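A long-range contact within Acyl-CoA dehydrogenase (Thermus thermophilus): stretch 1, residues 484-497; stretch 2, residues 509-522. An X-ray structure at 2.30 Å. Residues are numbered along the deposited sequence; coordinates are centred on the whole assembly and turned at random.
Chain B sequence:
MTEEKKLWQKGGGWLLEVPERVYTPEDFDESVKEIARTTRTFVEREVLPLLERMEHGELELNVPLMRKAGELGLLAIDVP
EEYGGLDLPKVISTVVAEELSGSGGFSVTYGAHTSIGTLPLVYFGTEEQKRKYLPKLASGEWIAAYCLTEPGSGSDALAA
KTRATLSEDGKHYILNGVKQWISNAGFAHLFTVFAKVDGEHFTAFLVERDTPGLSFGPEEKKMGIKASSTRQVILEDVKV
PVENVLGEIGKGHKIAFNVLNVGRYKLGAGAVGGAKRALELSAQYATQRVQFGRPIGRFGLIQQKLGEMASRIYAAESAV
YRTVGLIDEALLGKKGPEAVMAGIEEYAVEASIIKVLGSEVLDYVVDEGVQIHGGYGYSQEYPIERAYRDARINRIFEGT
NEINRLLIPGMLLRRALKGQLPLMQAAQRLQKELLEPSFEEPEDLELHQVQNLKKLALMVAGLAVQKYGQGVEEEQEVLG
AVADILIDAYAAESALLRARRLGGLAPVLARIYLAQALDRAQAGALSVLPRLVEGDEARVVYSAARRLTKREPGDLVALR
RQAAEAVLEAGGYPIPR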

ATOM      1  N   ASP B 484     -12.364  10.198  10.280  1.00 26.93           N
ATOM      2  CA  ASP B 484     -10.917  10.381  10.255  1.00 27.40           C
ATOM      3  C   ASP B 484     -10.463  11.435  11.276  1.00 26.35           C
ATOM      4  O   ASP B 484      -9.360  11.358  11.814  1.00 26.31           O
ATOM      5  CB  ASP B 484     -10.452  10.743   8.844  1.00 26.44           C
ATOM      6  CG  ASP B 484     -10.559   9.566   7.885  1.00 29.28           C
ATOM      7  OD1 ASP B 484     -10.245   8.441   8.328  1.00 30.04           O
ATOM      8  OD2 ASP B 484     -10.953   9.751   6.710  1.00 27.75           O
ATOM      9  N   ILE B 485     -11.320  12.405  11.560  1.00 26.44           N
ATOM     10  CA  ILE B 485     -10.960  13.424  12.537  1.00 26.42           C
ATOM     11  C   ILE B 485     -11.066  12.806  13.935  1.00 25.65           C
ATOM     12  O   ILE B 485     -10.166  12.971  14.762  1.00 25.37           O
ATOM     13  CB  ILE B 485     -11.874  14.652  12.399  1.00 25.99           C
ATOM     14  CG1 ILE B 485     -11.753  15.188  10.970  1.00 26.10           C
ATOM     15  CG2 ILE B 485     -11.471  15.734  13.399  1.00 27.25           C
ATOM     16  CD1 ILE B 485     -12.617  16.371  10.668  1.00 26.27           C
ATOM     17  N   LEU B 486     -12.145  12.057  14.168  1.00 25.15           N
ATOM     18  CA  LEU B 486     -12.360  11.392  15.454  1.00 26.55           C
ATOM     19  C   LEU B 486     -11.226  10.407  15.735  1.00 27.40           C
ATOM     20  O   LEU B 486     -10.762  10.298  16.876  1.00 29.35           O
ATOM     21  CB  LEU B 486     -13.718  10.667  15.455  1.00 26.06           C
ATOM     22  CG  LEU B 486     -14.942  11.589  15.389  1.00 27.34           C
ATOM     23  CD1 LEU B 486     -16.210  10.772  15.165  1.00 25.64           C
ATOM     24  CD2 LEU B 486     -15.041  12.394  16.676  1.00 26.53           C
ATOM     25  N   ILE B 487     -10.771   9.713  14.689  1.00 26.18           N
ATOM     26  CA  ILE B 487      -9.670   8.755  14.814  1.00 26.08           C
ATOM     27  C   ILE B 487      -8.372   9.438  15.225  1.00 25.81           C
ATOM     28  O   ILE B 487      -7.685   8.971  16.133  1.00 27.15           O
ATOM     29  CB  ILE B 487      -9.405   8.008  13.479  1.00 25.89           C
ATOM     30  CG1 ILE B 487     -10.606   7.116  13.158  1.00 25.92           C
ATOM     31  CG2 ILE B 487      -8.073   7.231  13.556  1.00 22.05           C
ATOM     32  CD1 ILE B 487     -10.590   6.491  11.791  1.00 26.52           C
ATOM     33  N   ASP B 488      -8.022  10.527  14.547  1.00 26.43           N
ATOM     34  CA  ASP B 488      -6.782  11.239  14.861  1.00 26.79           C
ATOM     35  C   ASP B 488      -6.861  11.940  16.202  1.00 26.22           C
ATOM     36  O   ASP B 488      -5.852  12.147  16.864  1.00 25.96           O
ATOM     37  CB  ASP B 488      -6.456  12.267  13.781  1.00 27.82           C
ATOM     38  CG  ASP B 488      -5.720  11.665  12.610  1.00 29.43           C
ATOM     39  OD1 ASP B 488      -5.815  12.221  11.495  1.00 29.50           O
ATOM     40  OD2 ASP B 488      -5.035  10.642  12.800  1.00 32.81           O
ATOM     41  N   ALA B 489      -8.070  12.315  16.585  1.00 25.73           N
ATOM     42  CA  ALA B 489      -8.277  12.995  17.846  1.00 27.69           C
ATOM     43  C   ALA B 489      -7.994  11.992  18.956  1.00 27.56           C
ATOM     44  O   ALA B 489      -7.109  12.208  19.779  1.00 27.51           O
ATOM     45  CB  ALA B 489      -9.722  13.512  17.936  1.00 25.45           C
ATOM     46  N   TYR B 490      -8.737  10.889  18.956  1.00 27.92           N
ATOM     47  CA  TYR B 490      -8.560   9.854  19.968  1.00 29.15           C
ATOM     48  C   TYR B 490      -7.113   9.378  20.016  1.00 29.05           C
ATOM     49  O   TYR B 490      -6.519   9.290  21.084  1.00 30.75           O
ATOM     50  CB  TYR B 490      -9.498   8.683  19.676  1.00 29.55           C
ATOM     51  CG  TYR B 490      -9.532   7.630  20.753  1.00 32.51           C
ATOM     52  CD1 TYR B 490      -8.903   6.404  20.566  1.00 31.58           C
ATOM     53  CD2 TYR B 490     -10.201   7.854  21.964  1.00 32.46           C
ATOM     54  CE1 TYR B 490      -8.932   5.423  21.542  1.00 32.73           C
ATOM     55  CE2 TYR B 490     -10.235   6.874  22.954  1.00 33.27           C
ATOM     56  CZ  TYR B 490      -9.595   5.659  22.730  1.00 33.23           C
ATOM     57  OH  TYR B 490      -9.595   4.674  23.681  1.00 34.05           O
ATOM     58  N   ALA B 491      -6.536   9.106  18.851  1.00 29.35           N
ATOM     59  CA  ALA B 491      -5.152   8.645  18.775  1.00 29.41           C
ATOM     60  C   ALA B 491      -4.156   9.676  19.302  1.00 28.97           C
ATOM     61  O   ALA B 491      -3.289   9.346  20.107  1.00 28.74           O
ATOM     62  CB  ALA B 491      -4.793   8.281  17.337  1.00 27.30           C
ATOM     63  N   ALA B 492      -4.276  10.918  18.839  1.00 27.91           N
ATOM     64  CA  ALA B 492      -3.348  11.966  19.271  1.00 27.27           C
ATOM     65  C   ALA B 492      -3.435  12.188  20.764  1.00 24.89           C
ATOM     66  O   ALA B 492      -2.426  12.229  21.458  1.00 24.45           O
ATOM     67  CB  ALA B 492      -3.634  13.279  18.532  1.00 25.02           C
ATOM     68  N   GLU B 493      -4.660  12.322  21.246  1.00 26.73           N
ATOM     69  CA  GLU B 493      -4.891  12.542  22.660  1.00 28.45           C
ATOM     70  C   GLU B 493      -4.320  11.392  23.470  1.00 28.09           C
ATOM     71  O   GLU B 493      -3.554  11.603  24.408  1.00 26.47           O
ATOM     72  CB  GLU B 493      -6.389  12.684  22.930  1.00 30.16           C
ATOM     73  CG  GLU B 493      -6.735  12.740  24.408  1.00 32.92           C
ATOM     74  CD  GLU B 493      -8.198  13.050  24.651  1.00 34.84           C
ATOM     75  OE1 GLU B 493      -8.529  14.237  24.854  1.00 37.67           O
ATOM     76  OE2 GLU B 493      -9.019  12.111  24.624  1.00 37.04           O
ATOM     77  N   SER B 494      -4.688  10.172  23.097  1.00 29.95           N
ATOM     78  CA  SER B 494      -4.202   9.010  23.810  1.00 30.49           C
ATOM     79  C   SER B 494      -2.674   8.956  23.734  1.00 29.43           C
ATOM     80  O   SER B 494      -2.018   8.470  24.655  1.00 28.97           O
ATOM     81  CB  SER B 494      -4.842   7.738  23.241  1.00 31.61           C
ATOM     82  OG  SER B 494      -4.300   7.401  21.978  1.00 39.83           O
ATOM     83  N   ALA B 495      -2.097   9.481  22.656  1.00 28.59           N
ATOM     84  CA  ALA B 495      -0.644   9.476  22.516  1.00 28.97           C
ATOM     85  C   ALA B 495       0.010  10.571  23.373  1.00 30.84           C
ATOM     86  O   ALA B 495       1.092  10.366  23.932  1.00 28.88           O
ATOM     87  CB  ALA B 495      -0.260   9.677  21.073  1.00 27.73           C
ATOM     88  N   LEU B 496      -0.653  11.725  23.455  1.00 31.15           N
ATOM     89  CA  LEU B 496      -0.135  12.861  24.220  1.00 33.20           C
ATOM     90  C   LEU B 496      -0.207  12.644  25.723  1.00 32.02           C
ATOM     91  O   LEU B 496       0.762  12.888  26.437  1.00 31.80           O
ATOM     92  CB  LEU B 496      -0.895  14.138  23.841  1.00 35.04           C
ATOM     93  CG  LEU B 496      -0.166  15.126  22.921  1.00 38.65           C
ATOM     94  CD1 LEU B 496      -1.175  15.985  22.175  1.00 39.86           C
ATOM     95  CD2 LEU B 496       0.785  15.993  23.746  1.00 39.75           C
ATOM     96  N   LEU B 497      -1.359  12.187  26.201  1.00 32.45           N
ATOM     97  CA  LEU B 497      -1.525  11.945  27.628  1.00 32.57           C
ATOM     98  C   LEU B 497      -0.534  10.908  28.132  1.00 33.43           C
ATOM     99  O   LEU B 497      -0.080  10.987  29.269  1.00 34.57           O
ATOM    100  CB  LEU B 497      -2.953  11.488  27.926  1.00 31.60           C
ATOM    101  CG  LEU B 497      -4.045  12.518  27.630  1.00 34.45           C
ATOM    102  CD1 LEU B 497      -5.406  11.946  27.969  1.00 31.30           C
ATOM    103  CD2 LEU B 497      -3.790  13.778  28.435  1.00 34.60           C
TER
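Stretch 2 (509-522) LARIYLAQALDRAQ

Residues 509-522 form a helix that packs antiparallel against the helix of residues 484-497, in a close contact lined largely by alanine and leucine and fastened toward one end by a buried aspartate that meets a tyrosine and an arginine. Both stretches are helical throughout, and both helices extend beyond the residues considered here. Their N-to-C directions differ by 158° (signed crossing angle -158°), and their axes approach to 8.9 Å, burying 514 Å² in total.

The register runs in opposite senses along the two helices. The CA atoms of Ile485 and Ala521 lie 5.7 Å apart, those of Asp488 and Ala517 5.8 Å, those of Ala492 and Leu514 5.6 Å, and those of Leu496 and Ala510 5.4 Å. An alanine stands on at least one side of each pair, and its short side chain is compatible with such close backbones.

At the Leu496 end the contact is apolar. Ala510 directs its CB toward stretch 1, where it lies 3.8 Å from Ala495 O and 4.1 Å from Leu496 CA; it thus rests on the backbone of the first helix as well as on its side chains. The CA-to-CB bond of Leu496 points sideways to stretch 2, but the end of the side chain comes nearer, bringing its CD1 to 3.7 Å from CD2 of Leu514. Leu514 also reaches Ala492, with CD1 of the leucine 4.3 Å from CB of the alanine.

Tyr513, with chi1 in the t rotamer, extends its ring across the middle of the contact. Its CE2 lies 3.8 Å from Ala491 CB and 3.7 Å from Ala492 N, while its CD2 is 4.0 Å from Ala492 CB. These two small residues leave room for the ring, whose hydroxyl continues to Asp488: Tyr513 OH is only 2.5 Å from Asp488 OD2.

Asp488 has the largest area covered by the partner in stretch 1. Its carboxylate also forms a salt bridge with Arg520, one helical turn beyond Ala517. Arg520 NH2 donates a hydrogen bond to Asp488 OD2 at 3.1 Å, with weak ones from NH2 to OD1 at 3.2 Å and from NE to OD1 at 3.4 Å. OD2 lies at the edge of the guanidinium, near its plane, as suits donation from its N-H groups. Ala517 CB packs 3.7 Å from Asp488 CG. A water donates hydrogen bonds to Asp488 OD1 at 2.6 Å and to Ala517 O at 3.1 Å, bridging the helices. Past this cluster the contact loosens, with Ile485 CD1 4.4 Å from Ala521 O.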

ATOM      1  N   LEU B 509       7.353  11.567  19.702  1.00 33.41           N
ATOM      2  CA  LEU B 509       6.509  10.741  18.847  1.00 32.20           C
ATOM      3  C   LEU B 509       5.104  11.284  18.812  1.00 31.37           C
ATOM      4  O   LEU B 509       4.445  11.276  17.767  1.00 30.61           O
ATOM      5  CB  LEU B 509       6.491   9.296  19.342  1.00 31.35           C
ATOM      6  CG  LEU B 509       7.848   8.589  19.299  1.00 32.55           C
ATOM      7  CD1 LEU B 509       7.663   7.170  19.802  1.00 31.59           C
ATOM      8  CD2 LEU B 509       8.425   8.591  17.881  1.00 31.32           C
ATOM      9  N   ALA B 510       4.654  11.770  19.960  1.00 30.37           N
ATOM     10  CA  ALA B 510       3.321  12.323  20.068  1.00 30.25           C
ATOM     11  C   ALA B 510       3.200  13.600  19.233  1.00 30.63           C
ATOM     12  O   ALA B 510       2.179  13.832  18.595  1.00 29.88           O
ATOM     13  CB  ALA B 510       3.003  12.610  21.519  1.00 29.32           C
ATOM     14  N   ARG B 511       4.255  14.412  19.236  1.00 31.40           N
ATOM     15  CA  ARG B 511       4.262  15.685  18.506  1.00 33.17           C
ATOM     16  C   ARG B 511       4.255  15.463  16.992  1.00 31.01           C
ATOM     17  O   ARG B 511       3.567  16.162  16.252  1.00 30.31           O
ATOM     18  CB  ARG B 511       5.482  16.523  18.944  1.00 35.64           C
ATOM     19  CG  ARG B 511       5.526  17.966  18.442  1.00 40.92           C
ATOM     20  CD  ARG B 511       6.616  18.763  19.167  1.00 43.54           C
ATOM     21  NE  ARG B 511       6.381  18.758  20.608  1.00 46.68           N
ATOM     22  CZ  ARG B 511       7.212  18.241  21.509  1.00 47.32           C
ATOM     23  NH1 ARG B 511       6.895  18.280  22.797  1.00 45.88           N
ATOM     24  NH2 ARG B 511       8.361  17.695  21.125  1.00 47.80           N
ATOM     25  N   ILE B 512       5.023  14.478  16.544  1.00 30.23           N
ATOM     26  CA  ILE B 512       5.105  14.130  15.136  1.00 27.83           C
ATOM     27  C   ILE B 512       3.735  13.714  14.604  1.00 28.08           C
ATOM     28  O   ILE B 512       3.340  14.092  13.500  1.00 27.74           O
ATOM     29  CB  ILE B 512       6.109  12.975  14.961  1.00 26.95           C
ATOM     30  CG1 ILE B 512       7.531  13.521  15.095  1.00 24.09           C
ATOM     31  CG2 ILE B 512       5.881  12.252  13.639  1.00 22.47           C
ATOM     32  CD1 ILE B 512       8.572  12.444  15.108  1.00 18.88           C
ATOM     33  N   TYR B 513       3.006  12.952  15.411  1.00 27.96           N
ATOM     34  CA  TYR B 513       1.688  12.458  15.038  1.00 29.49           C
ATOM     35  C   TYR B 513       0.653  13.582  15.061  1.00 30.41           C
ATOM     36  O   TYR B 513      -0.157  13.726  14.132  1.00 31.39           O
ATOM     37  CB  TYR B 513       1.275  11.330  15.995  1.00 27.39           C
ATOM     38  CG  TYR B 513      -0.019  10.674  15.610  1.00 27.36           C
ATOM     39  CD1 TYR B 513      -0.030   9.597  14.726  1.00 25.74           C
ATOM     40  CD2 TYR B 513      -1.240  11.189  16.039  1.00 26.27           C
ATOM     41  CE1 TYR B 513      -1.213   9.056  14.270  1.00 22.80           C
ATOM     42  CE2 TYR B 513      -2.449  10.650  15.580  1.00 27.37           C
ATOM     43  CZ  TYR B 513      -2.417   9.583  14.685  1.00 24.58           C
ATOM     44  OH  TYR B 513      -3.555   9.057  14.127  1.00 23.39           O
ATOM     45  N   LEU B 514       0.689  14.374  16.127  1.00 30.74           N
ATOM     46  CA  LEU B 514      -0.219  15.500  16.309  1.00 30.65           C
ATOM     47  C   LEU B 514      -0.180  16.497  15.138  1.00 30.83           C
ATOM     48  O   LEU B 514      -1.219  16.817  14.551  1.00 30.85           O
ATOM     49  CB  LEU B 514       0.123  16.221  17.616  1.00 31.51           C
ATOM     50  CG  LEU B 514      -0.628  17.523  17.888  1.00 31.95           C
ATOM     51  CD1 LEU B 514      -2.115  17.248  17.842  1.00 32.31           C
ATOM     52  CD2 LEU B 514      -0.228  18.100  19.240  1.00 31.99           C
ATOM     53  N   ALA B 515       1.013  16.986  14.801  1.00 29.75           N
ATOM     54  CA  ALA B 515       1.171  17.948  13.707  1.00 29.57           C
ATOM     55  C   ALA B 515       0.517  17.443  12.422  1.00 30.84           C
ATOM     56  O   ALA B 515      -0.280  18.146  11.797  1.00 30.13           O
ATOM     57  CB  ALA B 515       2.652  18.228  13.455  1.00 28.29           C
ATOM     58  N   GLN B 516       0.861  16.221  12.031  1.00 30.13           N
ATOM     59  CA  GLN B 516       0.303  15.640  10.820  1.00 29.70           C
ATOM     60  C   GLN B 516      -1.204  15.444  10.899  1.00 28.95           C
ATOM     61  O   GLN B 516      -1.908  15.647   9.913  1.00 29.44           O
ATOM     62  CB  GLN B 516       1.004  14.320  10.530  1.00 29.69           C
ATOM     63  CG  GLN B 516       2.446  14.513  10.122  1.00 27.76           C
ATOM     64  CD  GLN B 516       3.183  13.209   9.944  1.00 26.11           C
ATOM     65  OE1 GLN B 516       3.412  12.468  10.902  1.00 27.17           O
ATOM     66  NE2 GLN B 516       3.557  12.916   8.710  1.00 24.83           N
ATOM     67  N   ALA B 517      -1.701  15.060  12.071  1.00 28.86           N
ATOM     68  CA  ALA B 517      -3.132  14.860  12.259  1.00 29.00           C
ATOM     69  C   ALA B 517      -3.890  16.169  12.048  1.00 30.48           C
ATOM     70  O   ALA B 517      -5.005  16.172  11.512  1.00 29.95           O
ATOM     71  CB  ALA B 517      -3.407  14.322  13.658  1.00 28.14           C
ATOM     72  N   LEU B 518      -3.298  17.282  12.477  1.00 30.18           N
ATOM     73  CA  LEU B 518      -3.959  18.569  12.308  1.00 30.33           C
ATOM     74  C   LEU B 518      -4.049  18.923  10.834  1.00 29.98           C
ATOM     75  O   LEU B 518      -5.051  19.468  10.386  1.00 31.89           O
ATOM     76  CB  LEU B 518      -3.231  19.680  13.081  1.00 30.48           C
ATOM     77  CG  LEU B 518      -3.839  20.039  14.445  1.00 32.38           C
ATOM     78  CD1 LEU B 518      -3.809  18.823  15.339  1.00 33.84           C
ATOM     79  CD2 LEU B 518      -3.073  21.185  15.095  1.00 34.36           C
ATOM     80  N   ASP B 519      -3.014  18.597  10.071  1.00 29.89           N
ATOM     81  CA  ASP B 519      -3.032  18.902   8.647  1.00 31.82           C
ATOM     82  C   ASP B 519      -4.114  18.120   7.924  1.00 31.08           C
ATOM     83  O   ASP B 519      -4.805  18.662   7.062  1.00 27.98           O
ATOM     84  CB  ASP B 519      -1.693  18.577   8.000  1.00 33.76           C
ATOM     85  CG  ASP B 519      -0.565  19.399   8.556  1.00 37.07           C
ATOM     86  OD1 ASP B 519      -0.818  20.527   9.042  1.00 40.47           O
ATOM     87  OD2 ASP B 519       0.578  18.911   8.495  1.00 37.77           O
ATOM     88  N   ARG B 520      -4.226  16.843   8.282  1.00 29.32           N
ATOM     89  CA  ARG B 520      -5.209  15.941   7.696  1.00 29.68           C
ATOM     90  C   ARG B 520      -6.610  16.396   8.087  1.00 28.63           C
ATOM     91  O   ARG B 520      -7.556  16.239   7.316  1.00 29.07           O
ATOM     92  CB  ARG B 520      -4.970  14.509   8.211  1.00 30.07           C
ATOM     93  CG  ARG B 520      -4.720  13.481   7.124  1.00 31.17           C
ATOM     94  CD  ARG B 520      -3.547  12.608   7.494  1.00 29.84           C
ATOM     95  NE  ARG B 520      -3.654  12.107   8.863  1.00 28.23           N
ATOM     96  CZ  ARG B 520      -2.606  11.824   9.633  1.00 27.78           C
ATOM     97  NH1 ARG B 520      -1.377  11.992   9.171  1.00 25.58           N
ATOM     98  NH2 ARG B 520      -2.784  11.391  10.877  1.00 27.50           N
ATOM     99  N   ALA B 521      -6.734  16.956   9.287  1.00 26.79           N
ATOM    100  CA  ALA B 521      -8.023  17.447   9.769  1.00 29.11           C
ATOM    101  C   ALA B 521      -8.482  18.633   8.926  1.00 28.87           C
ATOM    102  O   ALA B 521      -9.635  18.684   8.498  1.00 29.77           O
ATOM    103  CB  ALA B 521      -7.919  17.862  11.239  1.00 26.94           C
ATOM    104  N   GLN B 522      -7.583  19.585   8.684  1.00 29.09           N
ATOM    105  CA  GLN B 522      -7.959  20.752   7.893  1.00 29.58           C
ATOM    106  C   GLN B 522      -8.356  20.333   6.482  1.00 28.78           C
ATOM    107  O   GLN B 522      -9.440  20.681   6.017  1.00 28.43           O
ATOM    108  CB  GLN B 522      -6.817  21.775   7.837  1.00 27.89           C
ATOM    109  CG  GLN B 522      -7.217  23.093   7.170  1.00 30.97           C
ATOM    110  CD  GLN B 522      -6.249  24.232   7.433  1.00 32.86           C
ATOM    111  OE1 GLN B 522      -6.090  24.681   8.573  1.00 35.90           O
ATOM    112  NE2 GLN B 522      -5.595  24.706   6.377  1.00 33.93           N
TER
HETATM  113  O   HOH W   1      -7.344  14.274  10.944  1.00 38.26           O